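Local coordinates for N-acylethanolamine-hydrolyzing acid amidase alpha-subunit (Caenorhabditis elegans, PDB 6DY3) that forms, with the beta-subunit that carries the catalytic nucleophile, a lysosomal amidase that hydrolyses fatty acid amides such as N-palmitoylethanolamine to ethanolamine and free fatty acid, at the interface of chains A and B. Sequence-based numbering; all coordinates share one arbitrary frame. Chains: chain A, N-acylethanolamine-hydrolyzing acid amidase alpha-subunit; chain B, N-acylethanolamine-hydrolyzing acid amidase beta-subunit.

The interface of chains A and B. Residues chain A 15, 17, 29, 32-33, 36; chain B 32, 34, 48, 50-52.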
# COMPACT_ATOMS: atom_id res chain seq x y z
N ARG A 15 10.03 -6.36 10.99
CA ARG A 15 11.48 -6.27 10.93
C ARG A 15 11.90 -5.16 9.97
O ARG A 15 11.33 -5.01 8.88
CB ARG A 15 12.09 -7.60 10.48
CG ARG A 15 12.00 -8.71 11.52
CD ARG A 15 12.92 -9.87 11.15
NE ARG A 15 14.31 -9.43 11.01
CZ ARG A 15 15.33 -10.24 10.76
NH1 ARG A 15 15.13 -11.55 10.61
NH2 ARG A 15 16.56 -9.74 10.65
N TYR A 17 14.61 -3.18 7.49
CA TYR A 17 15.71 -3.41 6.57
C TYR A 17 16.04 -2.11 5.85
O TYR A 17 15.17 -1.26 5.65
CB TYR A 17 15.39 -4.49 5.52
CG TYR A 17 15.20 -5.88 6.08
CD1 TYR A 17 16.26 -6.76 6.17
CD2 TYR A 17 13.95 -6.30 6.54
CE1 TYR A 17 16.10 -8.03 6.69
CE2 TYR A 17 13.78 -7.57 7.06
CZ TYR A 17 14.85 -8.43 7.13
OH TYR A 17 14.69 -9.69 7.65
N TRP A 29 17.71 -7.22 -2.29
CA TRP A 29 16.76 -7.91 -1.43
C TRP A 29 17.32 -9.22 -0.88
O TRP A 29 16.56 -10.01 -0.31
CB TRP A 29 15.47 -8.18 -2.19
CG TRP A 29 14.79 -6.93 -2.65
CD1 TRP A 29 14.86 -6.36 -3.89
CD2 TRP A 29 13.95 -6.08 -1.86
NE1 TRP A 29 14.10 -5.21 -3.92
CE2 TRP A 29 13.54 -5.01 -2.68
CE3 TRP A 29 13.50 -6.12 -0.53
CZ2 TRP A 29 12.71 -4.00 -2.23
CZ3 TRP A 29 12.67 -5.11 -0.09
CH2 TRP A 29 12.28 -4.07 -0.93
N VAL A 32 16.65 -9.71 2.95
CA VAL A 32 15.22 -9.88 3.19
C VAL A 32 14.79 -11.29 2.83
O VAL A 32 14.10 -11.97 3.61
CB VAL A 32 14.42 -8.82 2.41
CG1 VAL A 32 12.92 -9.12 2.45
CG2 VAL A 32 14.70 -7.43 2.96
N ILE A 33 15.17 -11.76 1.64
CA ILE A 33 14.78 -13.10 1.20
C ILE A 33 15.41 -14.15 2.11
O ILE A 33 14.75 -15.12 2.51
CB ILE A 33 15.17 -13.31 -0.27
CG1 ILE A 33 14.45 -12.32 -1.19
CG2 ILE A 33 14.89 -14.75 -0.71
CD1 ILE A 33 12.93 -12.37 -1.11
N HIS A 36 13.50 -14.62 5.40
CA HIS A 36 12.15 -15.16 5.33
C HIS A 36 12.06 -16.37 4.41
O HIS A 36 10.95 -16.78 4.03
CB HIS A 36 11.18 -14.07 4.87
CG HIS A 36 11.21 -12.84 5.72
ND1 HIS A 36 12.12 -11.83 5.53
CD2 HIS A 36 10.44 -12.46 6.77
CE1 HIS A 36 11.91 -10.87 6.42
NE2 HIS A 36 10.89 -11.23 7.18
N ILE B 32 7.48 -6.38 6.51
CA ILE B 32 8.74 -5.72 6.84
C ILE B 32 8.61 -4.22 6.61
O ILE B 32 7.78 -3.75 5.82
CB ILE B 32 9.91 -6.30 6.01
CG1 ILE B 32 9.64 -6.11 4.51
CG2 ILE B 32 10.12 -7.77 6.34
CD1 ILE B 32 10.80 -6.49 3.62
N VAL B 34 10.96 -0.94 5.42
CA VAL B 34 12.13 -0.76 4.57
C VAL B 34 12.48 0.72 4.49
O VAL B 34 11.59 1.57 4.33
CB VAL B 34 11.89 -1.33 3.16
CG1 VAL B 34 13.00 -0.90 2.21
CG2 VAL B 34 11.80 -2.86 3.22
N THR B 48 6.27 -3.34 3.12
CA THR B 48 6.07 -4.28 2.03
C THR B 48 6.22 -5.68 2.61
O THR B 48 6.25 -5.87 3.83
CB THR B 48 7.04 -4.01 0.87
OG1 THR B 48 6.70 -4.86 -0.23
CG2 THR B 48 8.49 -4.26 1.29
N ALA B 50 8.10 -9.77 1.95
CA ALA B 50 9.12 -10.53 1.25
C ALA B 50 8.57 -11.04 -0.07
O ALA B 50 7.48 -11.61 -0.12
CB ALA B 50 9.58 -11.70 2.13
N LEU B 51 9.35 -10.83 -1.14
CA LEU B 51 9.00 -11.16 -2.53
C LEU B 51 8.39 -9.97 -3.26
O LEU B 51 8.37 -9.95 -4.50
CB LEU B 51 8.03 -12.34 -2.63
CG LEU B 51 8.55 -13.71 -2.17
CD1 LEU B 51 7.45 -14.75 -2.26
CD2 LEU B 51 9.77 -14.14 -2.98
N TYR B 52 7.91 -8.97 -2.53
CA TYR B 52 7.31 -7.78 -3.12
C TYR B 52 8.26 -6.60 -2.96
O TYR B 52 8.56 -6.20 -1.83
CB TYR B 52 5.97 -7.46 -2.47
CG TYR B 52 4.92 -8.54 -2.68
CD1 TYR B 52 4.83 -9.62 -1.82
CD2 TYR B 52 4.02 -8.47 -3.73
CE1 TYR B 52 3.88 -10.60 -2.00
CE2 TYR B 52 3.07 -9.44 -3.92
CZ TYR B 52 3.01 -10.51 -3.05
OH TYR B 52 2.06 -11.49 -3.24
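B:Ile32 reaches from strand 31-38 of the beta-subunit to pack against A:Tyr17, A:Val32 and A:His36, and its two branches part there. With CG1 in the crowded position between backbone N and carbonyl carbon (chi1 60°), CD1 points to the helix 30-36 and meets A:Val32 CG1 at 3.6 Å. CG2 turns instead to the imidazole, 3.6 Å from A:His36 CE1, and lies 3.7 Å from A:Tyr17 CE2. The imidazole is fixed by its own helix: A:His36 ND1 donates a hydrogen bond to A:Val32 O at 2.8 Å, nearly straight at the hydrogen (174°) and with the oxygen 2° out of the ring plane. A:Val32 CG2 covers one face of the A:Tyr17 ring, toward the rim. A:His36 CB also lies 4.0 Å from B:Ala50 CB. An alanine at A:His36 would probably open a gap beside B:Ile32 CG2 and leave A:Val32 O without this donor. Packing is looser toward B:Leu51 and B:Val34: A:Ile33 CD1 stands 4.1 Å from B:Leu51 CD2, and A:Trp29 CZ3 is equally far from B:Val34 CG2. Among the residues described, no N or O of one chain lies within bonding reach of the other; bridges A:Arg15–B:Ile32 and A:Tyr17–B:Val34 set strands 15-20 and 31-38 side by side, parallel. This apolar contact joins strand 15-20 and helix 30-36 to the beta-subunit, probably helping to hold together the heterodimer left by autocatalytic cleavage.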